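Local coordinates for CdiA-CT toxin, Conserved domain protein (Yersinia pseudotuberculosis serotype O:3, PDB 4ZQU) that probably acts as a nuclease toxin of contact-dependent growth inhibition, the C-terminal part of CdiA that the immunity protein CdiI binds, at residues N52-A66 with E103-V116. Sequence-based numbering, arbitrary orientation.
Sequences NQVYSSIKKNIDVTA and EINRAIEYGKNQGV
The Tyr-110 ring meets Asp-63 and Ile-62 at its edge: Ile-62 CD1 and Asp-63 OD1 lie near the ring plane, while Gln-114 CG, from the end of the same helix, sits 3.5 Å above one face of the Tyr-110 ring, offset toward the rim. Tyr-110 OH donates a very short bond, 2.5 Å, to Asp-63 OD1, with carboxylate and ring planes 82° apart, and Lys-59 CG approaches Tyr-110 CE2 obliquely at 3.4 Å. The Tyr-55 ring, with Lys-59 CB over one face, turns an edge to the backbone of helix 98-113, where Glu-103 O, Arg-106 C and Ala-107 N lie in its plane. Each tyrosine is a knob in a hole: CG anti to the backbone N sends each ring across toward its partner helix. Axes 8.4 Å apart and 29° from parallel define this pair; Ile-58 touches Leu-90 and Ile-104 touches Val-92, so both helices pack on the mixed sheet of a PDDEXK-clan, restriction endonuclease-like domain, in which helix 98-113 links the parallel strands 85-92 and 117-122. Deeper in the interface, Ile-58 CG2 lies 3.6 Å from Ala-107 CB; Ile-62 CG2 lies 3.7 Å from Gly-111 CA. At the N-terminal end of helix 53-66 the Glu-103 carboxylate receives two backbone N-H groups: Tyr-55 N reaches Glu-103 OE1 at 2.6 Å, nearly straight (167°), and Asn-52 N meets OE2 from above the carboxylate plane.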
# COMPACT_ATOMS: atom_id res chain seq x y z
N ASN A 52 -6.61 -30.31 8.34
CA ASN A 52 -6.26 -28.95 8.75
C ASN A 52 -5.25 -28.25 7.83
O ASN A 52 -4.95 -27.07 8.03
CB ASN A 52 -5.73 -28.94 10.19
CG ASN A 52 -6.00 -27.63 10.91
OD1 ASN A 52 -7.06 -27.03 10.74
ND2 ASN A 52 -5.05 -27.19 11.72
N GLN A 53 -4.74 -28.95 6.83
CA GLN A 53 -3.73 -28.37 5.94
C GLN A 53 -4.33 -27.33 5.00
O GLN A 53 -3.71 -26.30 4.73
CB GLN A 53 -3.05 -29.46 5.12
CG GLN A 53 -1.66 -29.83 5.62
CD GLN A 53 -0.97 -30.82 4.71
OE1 GLN A 53 -1.59 -31.74 4.19
NE2 GLN A 53 0.33 -30.62 4.51
N VAL A 54 -5.52 -27.62 4.49
CA VAL A 54 -6.23 -26.68 3.65
C VAL A 54 -6.70 -25.49 4.47
O VAL A 54 -6.52 -24.33 4.07
CB VAL A 54 -7.44 -27.34 2.95
CG1 VAL A 54 -8.31 -26.30 2.27
CG2 VAL A 54 -6.96 -28.39 1.95
N TYR A 55 -7.29 -25.77 5.63
CA TYR A 55 -7.75 -24.73 6.54
C TYR A 55 -6.62 -23.79 6.93
O TYR A 55 -6.81 -22.57 6.96
CB TYR A 55 -8.37 -25.36 7.80
CG TYR A 55 -8.77 -24.35 8.85
CD1 TYR A 55 -9.96 -23.64 8.74
CD2 TYR A 55 -7.95 -24.10 9.94
CE1 TYR A 55 -10.32 -22.71 9.70
CE2 TYR A 55 -8.31 -23.17 10.90
CZ TYR A 55 -9.49 -22.48 10.78
OH TYR A 55 -9.85 -21.56 11.73
N SER A 56 -5.45 -24.35 7.21
CA SER A 56 -4.28 -23.56 7.59
C SER A 56 -3.87 -22.57 6.50
O SER A 56 -3.70 -21.39 6.77
CB SER A 56 -3.09 -24.47 7.91
OG SER A 56 -3.33 -25.21 9.09
N SER A 57 -3.72 -23.07 5.28
CA SER A 57 -3.29 -22.25 4.15
C SER A 57 -4.20 -21.04 3.97
O SER A 57 -3.72 -19.92 3.75
CB SER A 57 -3.27 -23.07 2.87
OG SER A 57 -2.93 -22.26 1.76
N ILE A 58 -5.50 -21.26 4.07
CA ILE A 58 -6.48 -20.20 3.91
C ILE A 58 -6.49 -19.27 5.12
O ILE A 58 -6.47 -18.05 4.98
CB ILE A 58 -7.90 -20.76 3.70
CG1 ILE A 58 -7.90 -21.77 2.55
CG2 ILE A 58 -8.88 -19.63 3.43
CD1 ILE A 58 -9.24 -22.43 2.33
N LYS A 59 -6.51 -19.87 6.31
CA LYS A 59 -6.46 -19.10 7.55
C LYS A 59 -5.21 -18.23 7.60
O LYS A 59 -5.24 -17.11 8.12
CB LYS A 59 -6.48 -20.04 8.76
CG LYS A 59 -6.69 -19.32 10.07
CD LYS A 59 -5.86 -19.91 11.19
CE LYS A 59 -5.86 -19.00 12.41
NZ LYS A 59 -4.70 -19.26 13.30
N LYS A 60 -4.12 -18.75 7.06
CA LYS A 60 -2.86 -18.02 7.01
C LYS A 60 -3.04 -16.75 6.20
O LYS A 60 -2.51 -15.69 6.55
CB LYS A 60 -1.75 -18.89 6.42
CG LYS A 60 -0.45 -18.17 6.14
CD LYS A 60 0.71 -19.15 6.07
CE LYS A 60 1.32 -19.18 4.68
NZ LYS A 60 2.72 -18.66 4.66
N ASN A 61 -3.80 -16.85 5.11
CA ASN A 61 -4.10 -15.69 4.28
C ASN A 61 -5.07 -14.74 4.97
O ASN A 61 -4.86 -13.53 4.98
CB ASN A 61 -4.66 -16.12 2.93
CG ASN A 61 -4.87 -14.95 1.99
OD1 ASN A 61 -5.83 -14.19 2.12
ND2 ASN A 61 -3.97 -14.81 1.02
N ILE A 62 -6.13 -15.30 5.55
CA ILE A 62 -7.16 -14.52 6.24
C ILE A 62 -6.58 -13.63 7.32
O ILE A 62 -6.92 -12.45 7.42
CB ILE A 62 -8.22 -15.44 6.88
CG1 ILE A 62 -8.99 -16.19 5.79
CG2 ILE A 62 -9.18 -14.64 7.74
CD1 ILE A 62 -10.03 -17.14 6.34
N ASP A 63 -5.68 -14.18 8.14
CA ASP A 63 -5.08 -13.44 9.23
C ASP A 63 -4.32 -12.21 8.73
O ASP A 63 -4.38 -11.15 9.33
CB ASP A 63 -4.15 -14.34 10.05
CG ASP A 63 -4.89 -15.43 10.78
OD1 ASP A 63 -6.05 -15.20 11.18
OD2 ASP A 63 -4.32 -16.53 10.97
N VAL A 64 -3.62 -12.37 7.61
CA VAL A 64 -2.83 -11.28 7.03
C VAL A 64 -3.74 -10.17 6.51
O VAL A 64 -3.45 -8.99 6.71
CB VAL A 64 -1.94 -11.78 5.88
CG1 VAL A 64 -1.11 -10.64 5.32
CG2 VAL A 64 -1.03 -12.89 6.38
N THR A 65 -4.82 -10.55 5.85
CA THR A 65 -5.79 -9.58 5.35
C THR A 65 -6.41 -8.80 6.50
O THR A 65 -6.61 -7.59 6.41
CB THR A 65 -6.91 -10.26 4.55
OG1 THR A 65 -7.74 -11.02 5.43
CG2 THR A 65 -6.35 -11.18 3.48
N ALA A 66 -6.70 -9.50 7.59
CA ALA A 66 -7.41 -8.92 8.73
C ALA A 66 -6.49 -8.10 9.64
O ALA A 66 -6.88 -7.05 10.13
CB ALA A 66 -8.10 -10.02 9.53
N GLU A 103 -12.92 -28.06 5.44
CA GLU A 103 -11.91 -27.09 5.85
C GLU A 103 -12.15 -25.75 5.18
O GLU A 103 -11.96 -24.69 5.78
CB GLU A 103 -10.50 -27.59 5.52
CG GLU A 103 -10.19 -28.99 6.04
CD GLU A 103 -8.70 -29.27 6.09
OE1 GLU A 103 -7.91 -28.31 6.04
OE2 GLU A 103 -8.33 -30.46 6.18
N ILE A 104 -12.57 -25.79 3.92
CA ILE A 104 -12.85 -24.58 3.16
C ILE A 104 -13.98 -23.79 3.80
O ILE A 104 -13.85 -22.60 4.05
CB ILE A 104 -13.22 -24.91 1.70
CG1 ILE A 104 -11.99 -25.46 0.96
CG2 ILE A 104 -13.75 -23.67 0.98
CD1 ILE A 104 -12.27 -25.96 -0.43
N ASN A 105 -15.09 -24.47 4.09
CA ASN A 105 -16.23 -23.82 4.71
C ASN A 105 -15.92 -23.34 6.12
O ASN A 105 -16.49 -22.36 6.59
CB ASN A 105 -17.43 -24.76 4.72
CG ASN A 105 -18.03 -24.95 3.35
OD1 ASN A 105 -18.31 -23.98 2.65
ND2 ASN A 105 -18.20 -26.20 2.95
N ARG A 106 -15.01 -24.04 6.78
CA ARG A 106 -14.57 -23.66 8.12
C ARG A 106 -13.80 -22.35 8.08
O ARG A 106 -13.97 -21.49 8.94
CB ARG A 106 -13.71 -24.75 8.74
CG ARG A 106 -14.08 -25.08 10.18
CD ARG A 106 -13.27 -26.25 10.73
NE ARG A 106 -13.20 -27.39 9.81
CZ ARG A 106 -12.09 -28.08 9.56
NH1 ARG A 106 -10.95 -27.75 10.15
NH2 ARG A 106 -12.12 -29.10 8.71
N ALA A 107 -12.93 -22.22 7.09
CA ALA A 107 -12.14 -21.00 6.90
C ALA A 107 -13.04 -19.84 6.46
O ALA A 107 -12.78 -18.69 6.80
CB ALA A 107 -11.04 -21.24 5.88
N ILE A 108 -14.08 -20.16 5.70
CA ILE A 108 -15.06 -19.16 5.28
C ILE A 108 -15.70 -18.51 6.50
O ILE A 108 -15.82 -17.29 6.59
CB ILE A 108 -16.15 -19.77 4.40
CG1 ILE A 108 -15.59 -20.14 3.02
CG2 ILE A 108 -17.33 -18.81 4.25
CD1 ILE A 108 -16.60 -20.81 2.12
N GLU A 109 -16.10 -19.35 7.45
CA GLU A 109 -16.78 -18.87 8.65
C GLU A 109 -15.79 -18.21 9.60
O GLU A 109 -16.12 -17.25 10.28
CB GLU A 109 -17.52 -20.01 9.34
CG GLU A 109 -18.43 -19.57 10.48
CD GLU A 109 -19.74 -18.99 9.96
OE1 GLU A 109 -19.93 -18.96 8.73
OE2 GLU A 109 -20.57 -18.57 10.79
N TYR A 110 -14.57 -18.75 9.64
CA TYR A 110 -13.51 -18.13 10.42
C TYR A 110 -13.25 -16.71 9.93
O TYR A 110 -13.24 -15.76 10.72
CB TYR A 110 -12.22 -18.95 10.35
CG TYR A 110 -11.03 -18.24 10.96
CD1 TYR A 110 -10.85 -18.20 12.33
CD2 TYR A 110 -10.09 -17.60 10.16
CE1 TYR A 110 -9.77 -17.55 12.90
CE2 TYR A 110 -9.01 -16.94 10.71
CZ TYR A 110 -8.85 -16.93 12.08
OH TYR A 110 -7.77 -16.28 12.63
N GLY A 111 -13.05 -16.57 8.63
CA GLY A 111 -12.80 -15.27 8.02
C GLY A 111 -13.91 -14.27 8.28
O GLY A 111 -13.66 -13.09 8.50
N LYS A 112 -15.15 -14.75 8.25
CA LYS A 112 -16.32 -13.88 8.38
C LYS A 112 -16.36 -13.21 9.76
O LYS A 112 -16.66 -12.02 9.87
CB LYS A 112 -17.61 -14.65 8.13
CG LYS A 112 -18.85 -14.08 8.82
CD LYS A 112 -20.12 -14.86 8.47
CE LYS A 112 -20.02 -15.52 7.10
NZ LYS A 112 -21.16 -16.45 6.84
N ASN A 113 -16.03 -13.98 10.79
CA ASN A 113 -15.94 -13.44 12.14
C ASN A 113 -14.63 -12.69 12.36
O ASN A 113 -14.47 -11.98 13.35
CB ASN A 113 -16.10 -14.56 13.16
CG ASN A 113 -17.47 -15.23 13.10
OD1 ASN A 113 -18.50 -14.55 13.07
ND2 ASN A 113 -17.48 -16.56 13.07
N GLN A 114 -13.70 -12.86 11.42
CA GLN A 114 -12.47 -12.07 11.40
C GLN A 114 -12.65 -10.82 10.55
O GLN A 114 -11.71 -10.06 10.34
CB GLN A 114 -11.30 -12.90 10.87
CG GLN A 114 -10.89 -14.05 11.77
CD GLN A 114 -10.59 -13.59 13.18
OE1 GLN A 114 -11.32 -13.92 14.11
NE2 GLN A 114 -9.53 -12.82 13.34
N GLY A 115 -13.87 -10.62 10.06
CA GLY A 115 -14.20 -9.44 9.28
C GLY A 115 -13.74 -9.54 7.83
O GLY A 115 -13.57 -8.52 7.16
N VAL A 116 -13.55 -10.76 7.36
CA VAL A 116 -13.07 -11.00 6.00
C VAL A 116 -14.03 -11.90 5.22
O VAL A 116 -14.33 -13.01 5.65
CB VAL A 116 -11.67 -11.63 6.00
CG1 VAL A 116 -11.18 -11.86 4.58
CG2 VAL A 116 -10.70 -10.75 6.76